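Local coordinates for protein putative SAM-dependent O-methyltranferase (Podospora anserina, PDB 4YMH) that probably transfers a methyl group from S-adenosylmethionine to a hydroxyl of an acceptor substrate, as in cation-dependent O-methyltransferases, and binds S-adenosyl-L-homocysteine, at residues A61-C74 / W83-L97. Sequence-based numbering, arbitrary orientation.
Sequences ARDRKPKRILEIGC and WYEGTRDTKAEIVTL. With SAH (S-adenosyl-L-homocysteine), chain E.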
loop_
_atom_site.group_PDB
_atom_site.type_symbol
_atom_site.label_atom_id
_atom_site.label_comp_id
_atom_site.label_asym_id
_atom_site.label_seq_id
_atom_site.Cartn_x
_atom_site.Cartn_y
_atom_site.Cartn_z
ATOM N N ALA A 61 9.732 3.523 -5.295
ATOM C CA ALA A 61 10.745 4.486 -5.723
ATOM C C ALA A 61 10.632 4.869 -7.208
ATOM O O ALA A 61 10.805 6.034 -7.560
ATOM C CB ALA A 61 12.138 3.941 -5.444
ATOM N N ARG A 62 10.377 3.901 -8.081
ATOM C CA ARG A 62 10.241 4.228 -9.502
ATOM C C ARG A 62 9.008 5.087 -9.746
ATOM O O ARG A 62 8.991 5.960 -10.618
ATOM C CB ARG A 62 10.175 2.957 -10.357
ATOM C CG ARG A 62 11.514 2.196 -10.389
ATOM C CD ARG A 62 11.665 1.340 -11.618
ATOM N NE ARG A 62 12.952 0.645 -11.624
ATOM C CZ ARG A 62 13.102 -0.678 -11.605
ATOM N NH1 ARG A 62 12.040 -1.474 -11.615
ATOM N NH2 ARG A 62 14.321 -1.206 -11.605
ATOM N N ASP A 63 7.972 4.823 -8.970
ATOM C CA ASP A 63 6.697 5.523 -9.105
ATOM C C ASP A 63 6.794 6.964 -8.610
ATOM O O ASP A 63 6.483 7.901 -9.347
ATOM C CB ASP A 63 5.614 4.751 -8.339
ATOM C CG ASP A 63 4.257 5.444 -8.342
ATOM O OD1 ASP A 63 3.926 6.171 -9.300
ATOM O OD2 ASP A 63 3.506 5.229 -7.368
ATOM N N ARG A 64 7.234 7.142 -7.365
ATOM C CA ARG A 64 7.225 8.469 -6.741
ATOM C C ARG A 64 8.391 9.345 -7.195
ATOM O O ARG A 64 8.351 10.574 -7.048
ATOM C CB ARG A 64 7.261 8.348 -5.213
ATOM C CG ARG A 64 6.161 7.486 -4.601
ATOM C CD ARG A 64 6.213 7.571 -3.074
ATOM N NE ARG A 64 5.971 8.923 -2.588
ATOM C CZ ARG A 64 4.773 9.354 -2.193
ATOM N NH1 ARG A 64 3.732 8.533 -2.238
ATOM N NH2 ARG A 64 4.614 10.597 -1.775
ATOM N N LYS A 65 9.431 8.705 -7.724
ATOM C CA LYS A 65 10.634 9.407 -8.168
ATOM C C LYS A 65 11.175 10.402 -7.127
ATOM O O LYS A 65 11.337 11.580 -7.419
ATOM C CB LYS A 65 10.353 10.115 -9.505
ATOM C CG LYS A 65 10.164 9.119 -10.657
ATOM C CD LYS A 65 9.707 9.754 -11.956
ATOM C CE LYS A 65 8.186 9.862 -12.006
ATOM N NZ LYS A 65 7.467 8.548 -11.913
ATOM N N PRO A 66 11.485 9.921 -5.909
ATOM C CA PRO A 66 12.048 10.831 -4.902
ATOM C C PRO A 66 13.428 11.384 -5.293
ATOM O O PRO A 66 14.230 10.669 -5.902
ATOM C CB PRO A 66 12.152 9.944 -3.659
ATOM C CG PRO A 66 12.337 8.581 -4.203
ATOM C CD PRO A 66 11.465 8.525 -5.431
ATOM N N LYS A 67 13.690 12.648 -4.965
ATOM C CA LYS A 67 14.990 13.264 -5.237
ATOM C C LYS A 67 16.049 12.793 -4.241
ATOM O O LYS A 67 17.208 12.595 -4.596
ATOM C CB LYS A 67 14.882 14.793 -5.202
ATOM C CG LYS A 67 14.114 15.385 -6.381
ATOM C CD LYS A 67 14.176 16.917 -6.410
ATOM C CE LYS A 67 13.321 17.531 -5.313
ATOM N NZ LYS A 67 11.909 17.032 -5.369
ATOM N N ARG A 68 15.643 12.634 -2.986
ATOM C CA ARG A 68 16.519 12.148 -1.923
ATOM C C ARG A 68 15.719 11.169 -1.079
ATOM O O ARG A 68 14.527 11.395 -0.853
ATOM C CB ARG A 68 17.032 13.290 -1.039
ATOM C CG ARG A 68 17.805 14.396 -1.746
ATOM C CD ARG A 68 18.226 15.474 -0.744
ATOM N NE ARG A 68 19.257 15.004 0.181
ATOM C CZ ARG A 68 19.407 15.435 1.430
ATOM N NH1 ARG A 68 18.569 16.330 1.941
ATOM N NH2 ARG A 68 20.387 14.956 2.178
ATOM N N ILE A 69 16.363 10.097 -0.613
ATOM C CA ILE A 69 15.707 9.106 0.238
ATOM C C ILE A 69 16.476 9.010 1.551
ATOM O O ILE A 69 17.705 8.978 1.554
ATOM C CB ILE A 69 15.643 7.706 -0.437
ATOM C CG1 ILE A 69 14.703 7.727 -1.644
ATOM C CG2 ILE A 69 15.192 6.623 0.564
ATOM C CD1 ILE A 69 14.672 6.426 -2.452
ATOM N N LEU A 70 15.755 8.998 2.662
ATOM C CA LEU A 70 16.373 8.752 3.965
ATOM C C LEU A 70 15.870 7.430 4.508
ATOM O O LEU A 70 14.694 7.111 4.371
ATOM C CB LEU A 70 16.062 9.868 4.956
ATOM C CG LEU A 70 16.462 9.564 6.414
ATOM C CD1 LEU A 70 17.985 9.425 6.559
ATOM C CD2 LEU A 70 15.921 10.611 7.366
ATOM N N GLU A 71 16.764 6.665 5.121
ATOM C CA GLU A 71 16.412 5.389 5.717
ATOM C C GLU A 71 16.988 5.298 7.129
ATOM O O GLU A 71 18.150 5.622 7.357
ATOM C CB GLU A 71 16.929 4.259 4.830
ATOM C CG GLU A 71 17.210 2.969 5.531
ATOM C CD GLU A 71 17.594 1.876 4.565
ATOM O OE1 GLU A 71 18.751 1.395 4.630
ATOM O OE2 GLU A 71 16.732 1.497 3.747
ATOM N N ILE A 72 16.169 4.890 8.088
ATOM C CA ILE A 72 16.643 4.751 9.455
ATOM C C ILE A 72 16.642 3.260 9.773
ATOM O O ILE A 72 15.578 2.632 9.808
ATOM C CB ILE A 72 15.774 5.541 10.453
ATOM C CG1 ILE A 72 15.577 6.983 9.968
ATOM C CG2 ILE A 72 16.409 5.529 11.836
ATOM C CD1 ILE A 72 14.743 7.858 10.914
ATOM N N GLY A 73 17.840 2.695 9.959
ATOM C CA GLY A 73 18.010 1.272 10.211
ATOM C C GLY A 73 18.478 0.561 8.952
ATOM O O GLY A 73 17.671 0.138 8.129
ATOM N N CYS A 74 19.793 0.420 8.800
ATOM C CA CYS A 74 20.360 -0.124 7.563
ATOM C C CYS A 74 20.444 -1.654 7.574
ATOM O O CYS A 74 20.234 -2.291 6.538
ATOM C CB CYS A 74 21.751 0.471 7.322
ATOM S SG CYS A 74 22.492 0.032 5.733
ATOM N N TRP A 83 16.253 0.746 -2.631
ATOM C CA TRP A 83 16.059 2.158 -2.988
ATOM C C TRP A 83 17.002 2.583 -4.113
ATOM O O TRP A 83 16.618 3.305 -5.054
ATOM C CB TRP A 83 16.280 3.067 -1.764
ATOM C CG TRP A 83 15.377 2.790 -0.582
ATOM C CD1 TRP A 83 15.768 2.577 0.712
ATOM C CD2 TRP A 83 13.946 2.703 -0.584
ATOM N NE1 TRP A 83 14.672 2.357 1.508
ATOM C CE2 TRP A 83 13.542 2.428 0.738
ATOM C CE3 TRP A 83 12.965 2.829 -1.578
ATOM C CZ2 TRP A 83 12.199 2.277 1.094
ATOM C CZ3 TRP A 83 11.640 2.676 -1.225
ATOM C CH2 TRP A 83 11.266 2.406 0.105
ATOM N N TYR A 84 18.253 2.141 -3.994
ATOM C CA TYR A 84 19.272 2.386 -5.009
ATOM C C TYR A 84 18.795 1.895 -6.378
ATOM O O TYR A 84 18.843 2.636 -7.374
ATOM C CB TYR A 84 20.598 1.711 -4.593
ATOM C CG TYR A 84 21.731 1.858 -5.598
ATOM C CD1 TYR A 84 22.522 3.001 -5.623
ATOM C CD2 TYR A 84 22.002 0.858 -6.518
ATOM C CE1 TYR A 84 23.550 3.143 -6.539
ATOM C CE2 TYR A 84 23.032 0.991 -7.449
ATOM C CZ TYR A 84 23.803 2.136 -7.452
ATOM O OH TYR A 84 24.828 2.272 -8.363
ATOM N N GLU A 85 18.300 0.662 -6.427
ATOM C CA GLU A 85 17.815 0.111 -7.693
ATOM C C GLU A 85 16.633 0.921 -8.228
ATOM O O GLU A 85 16.495 1.125 -9.444
ATOM C CB GLU A 85 17.398 -1.358 -7.529
ATOM C CG GLU A 85 18.556 -2.360 -7.395
ATOM C CD GLU A 85 19.330 -2.581 -8.690
ATOM O OE1 GLU A 85 18.941 -2.028 -9.748
ATOM O OE2 GLU A 85 20.332 -3.325 -8.647
ATOM N N GLY A 86 15.784 1.384 -7.316
ATOM C CA GLY A 86 14.591 2.107 -7.724
ATOM C C GLY A 86 14.852 3.535 -8.160
ATOM O O GLY A 86 13.954 4.195 -8.684
ATOM N N THR A 87 16.071 4.023 -7.935
ATOM C CA THR A 87 16.409 5.390 -8.328
ATOM C C THR A 87 17.624 5.507 -9.264
ATOM O O THR A 87 18.292 6.545 -9.296
ATOM C CB THR A 87 16.671 6.250 -7.085
ATOM O OG1 THR A 87 17.687 5.633 -6.285
ATOM C CG2 THR A 87 15.394 6.415 -6.273
ATOM N N ARG A 88 17.896 4.459 -10.035
ATOM C CA ARG A 88 19.019 4.468 -10.963
ATOM C C ARG A 88 18.919 5.586 -12.003
ATOM O O ARG A 88 19.930 6.150 -12.404
ATOM C CB ARG A 88 19.134 3.126 -11.688
ATOM C CG ARG A 88 19.805 2.041 -10.892
ATOM C CD ARG A 88 19.968 0.780 -11.712
ATOM N NE ARG A 88 20.548 -0.289 -10.907
ATOM C CZ ARG A 88 21.851 -0.513 -10.782
ATOM N NH1 ARG A 88 22.726 0.251 -11.425
ATOM N NH2 ARG A 88 22.277 -1.508 -10.018
ATOM N N ASP A 89 17.706 5.897 -12.440
ATOM C CA ASP A 89 17.523 6.861 -13.523
ATOM C C ASP A 89 17.782 8.301 -13.094
ATOM O O ASP A 89 18.238 9.119 -13.889
ATOM C CB ASP A 89 16.113 6.741 -14.111
ATOM C CG ASP A 89 15.982 5.574 -15.080
ATOM O OD1 ASP A 89 17.025 5.025 -15.497
ATOM O OD2 ASP A 89 14.840 5.214 -15.438
ATOM N N THR A 90 17.503 8.608 -11.835
ATOM C CA THR A 90 17.654 9.968 -11.328
ATOM C C THR A 90 18.904 10.175 -10.473
ATOM O O THR A 90 19.250 11.308 -10.131
ATOM C CB THR A 90 16.460 10.357 -10.478
ATOM O OG1 THR A 90 16.516 9.624 -9.248
ATOM C CG2 THR A 90 15.171 10.022 -11.201
ATOM N N LYS A 91 19.551 9.074 -10.101
ATOM C CA LYS A 91 20.693 9.109 -9.192
ATOM C C LYS A 91 20.346 9.865 -7.900
ATOM O O LYS A 91 21.104 10.725 -7.448
ATOM C CB LYS A 91 21.908 9.738 -9.879
ATOM C CG LYS A 91 22.235 9.145 -11.257
ATOM C CD LYS A 91 22.645 7.680 -11.184
ATOM C CE LYS A 91 22.893 7.099 -12.575
ATOM N NZ LYS A 91 24.328 7.127 -12.974
ATOM N N ALA A 92 19.180 9.556 -7.335
ATOM C CA ALA A 92 18.791 10.074 -6.026
ATOM C C ALA A 92 19.853 9.786 -4.969
ATOM O O ALA A 92 20.477 8.714 -4.970
ATOM C CB ALA A 92 17.448 9.472 -5.583
ATOM N N GLU A 93 20.053 10.749 -4.074
ATOM C CA GLU A 93 20.879 10.537 -2.894
ATOM C C GLU A 93 20.117 9.666 -1.911
ATOM O O GLU A 93 18.924 9.856 -1.668
ATOM C CB GLU A 93 21.277 11.862 -2.226
ATOM C CG GLU A 93 22.229 11.675 -1.031
ATOM C CD GLU A 93 22.552 12.972 -0.283
ATOM O OE1 GLU A 93 21.865 13.990 -0.503
ATOM O OE2 GLU A 93 23.505 12.970 0.528
ATOM N N ILE A 94 20.816 8.694 -1.354
ATOM C CA ILE A 94 20.235 7.803 -0.367
ATOM C C ILE A 94 21.073 7.886 0.892
ATOM O O ILE A 94 22.265 7.613 0.864
ATOM C CB ILE A 94 20.174 6.371 -0.889
ATOM C CG1 ILE A 94 19.284 6.341 -2.130
ATOM C CG2 ILE A 94 19.635 5.429 0.176
ATOM C CD1 ILE A 94 19.555 5.203 -3.020
ATOM N N VAL A 95 20.453 8.326 1.980
ATOM C CA VAL A 95 21.126 8.438 3.260
ATOM C C VAL A 95 20.576 7.337 4.151
ATOM O O VAL A 95 19.363 7.180 4.278
ATOM C CB VAL A 95 20.900 9.820 3.916
ATOM C CG1 VAL A 95 21.490 9.855 5.331
ATOM C CG2 VAL A 95 21.480 10.921 3.038
ATOM N N THR A 96 21.451 6.540 4.740
ATOM C CA THR A 96 20.950 5.490 5.598
ATOM C C THR A 96 21.680 5.527 6.934
ATOM O O THR A 96 22.901 5.719 6.989
ATOM C CB THR A 96 21.053 4.104 4.908
ATOM O OG1 THR A 96 20.591 3.086 5.804
ATOM C CG2 THR A 96 22.478 3.804 4.449
ATOM N N LEU A 97 20.913 5.399 8.017
ATOM C CA LEU A 97 21.456 5.551 9.365
ATOM C C LEU A 97 21.577 4.211 10.076
ATOM O O LEU A 97 20.636 3.417 10.050
ATOM C CB LEU A 97 20.575 6.484 10.201
ATOM C CG LEU A 97 20.269 7.863 9.628
ATOM C CD1 LEU A 97 19.464 8.659 10.636
ATOM C CD2 LEU A 97 21.566 8.593 9.272
HETATM N N SAH E . 16.033 -1.921 6.819
HETATM C CA SAH E . 16.630 -3.226 6.862
HETATM C CB SAH E . 16.470 -3.872 8.235
HETATM C CG SAH E . 16.639 -2.972 9.455
HETATM S SD SAH E . 16.600 -3.914 10.935
HETATM C C SAH E . 16.022 -4.137 5.830
HETATM O O SAH E . 16.629 -5.115 5.459
HETATM O OXT SAH E . 14.914 -3.876 5.387
HETATM C "C5'" SAH E . 16.834 -2.596 12.056
HETATM C "C4'" SAH E . 18.244 -2.027 12.080
HETATM O "O4'" SAH E . 18.263 -0.853 12.871
HETATM C "C3'" SAH E . 19.243 -2.962 12.717
HETATM O "O3'" SAH E . 20.344 -3.176 11.867
HETATM C "C2'" SAH E . 19.681 -2.252 13.972
HETATM O "O2'" SAH E . 20.992 -2.535 14.345
HETATM C "C1'" SAH E . 19.426 -0.799 13.657
HETATM N N9 SAH E . 19.179 0.029 14.846
HETATM C C8 SAH E . 18.527 -0.302 15.945
HETATM N N7 SAH E . 18.498 0.706 16.799
HETATM C C5 SAH E . 19.135 1.708 16.244
HETATM C C6 SAH E . 19.463 3.085 16.605
HETATM N N6 SAH E . 19.077 3.541 17.775
HETATM N N1 SAH E . 20.137 3.838 15.739
HETATM C C2 SAH E . 20.499 3.347 14.560
HETATM N N3 SAH E . 20.235 2.118 14.157
HETATM C C4 SAH E . 19.567 1.268 14.945
HETATM O O HOH W 1 12.980 7.165 -9.113
HETATM O O HOH W 2 15.293 1.885 -11.560
#
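Glu71 and Thr96 sit side by side on neighbouring parallel strands and point the same way, and the Thr96 hydroxyl gives its hydrogen to the carboxylate, Thr96 OG1 to Glu71 OE1 2.8 Å, on the anti side and somewhat out of plane. With CG anti to the backbone N (chi1 154°) and the chain extended beyond it, Glu71 carries its other oxygen to the indole of Trp83: OE2 lies in the ring plane at the edge, 3.2 Å from NE1, in a weak, bent bond (124° at the hydrogen). OE2 has its stronger hydrogen bond with Ser79 OG, from helix 78-86. Ile69, on the same sheet face, crosses Trp83 at about a right angle and lays CG2 over the five-membered ring, 4.1 Å from its centroid, a CH-pi contact. Ile69 CD1 meets Thr87 CG2 tip to tip at 3.9 Å.

On the face of Arg68, Leu70 and Ile72, Leu70 CD1 packs on Val95 CG1 at 3.7 Å. Beside them Arg68, bent at chi3 (70°), brings NE 2.9 Å from Glu93 OE1, from above the carboxylate plane, in a salt bridge; Arg68 NH1 also bonds to Glu135 O.

Parallel backbone bonds join strands 68-72 and 93-97, and Gly73 N to Leu97 O at 2.9 Å ties down the glycine turn. Helix 78-86 completes this right-handed beta-alpha-beta crossover of the Rossmann-like fold. Gly73 O accepts a hydrogen bond from the amino nitrogen of S-adenosyl-L-homocysteine. The buried Glu71 carboxylate, held by Thr96 at one oxygen and by Ser79 and, weakly, Trp83 at the other, probably helps position Ser79, which also bonds the ligand.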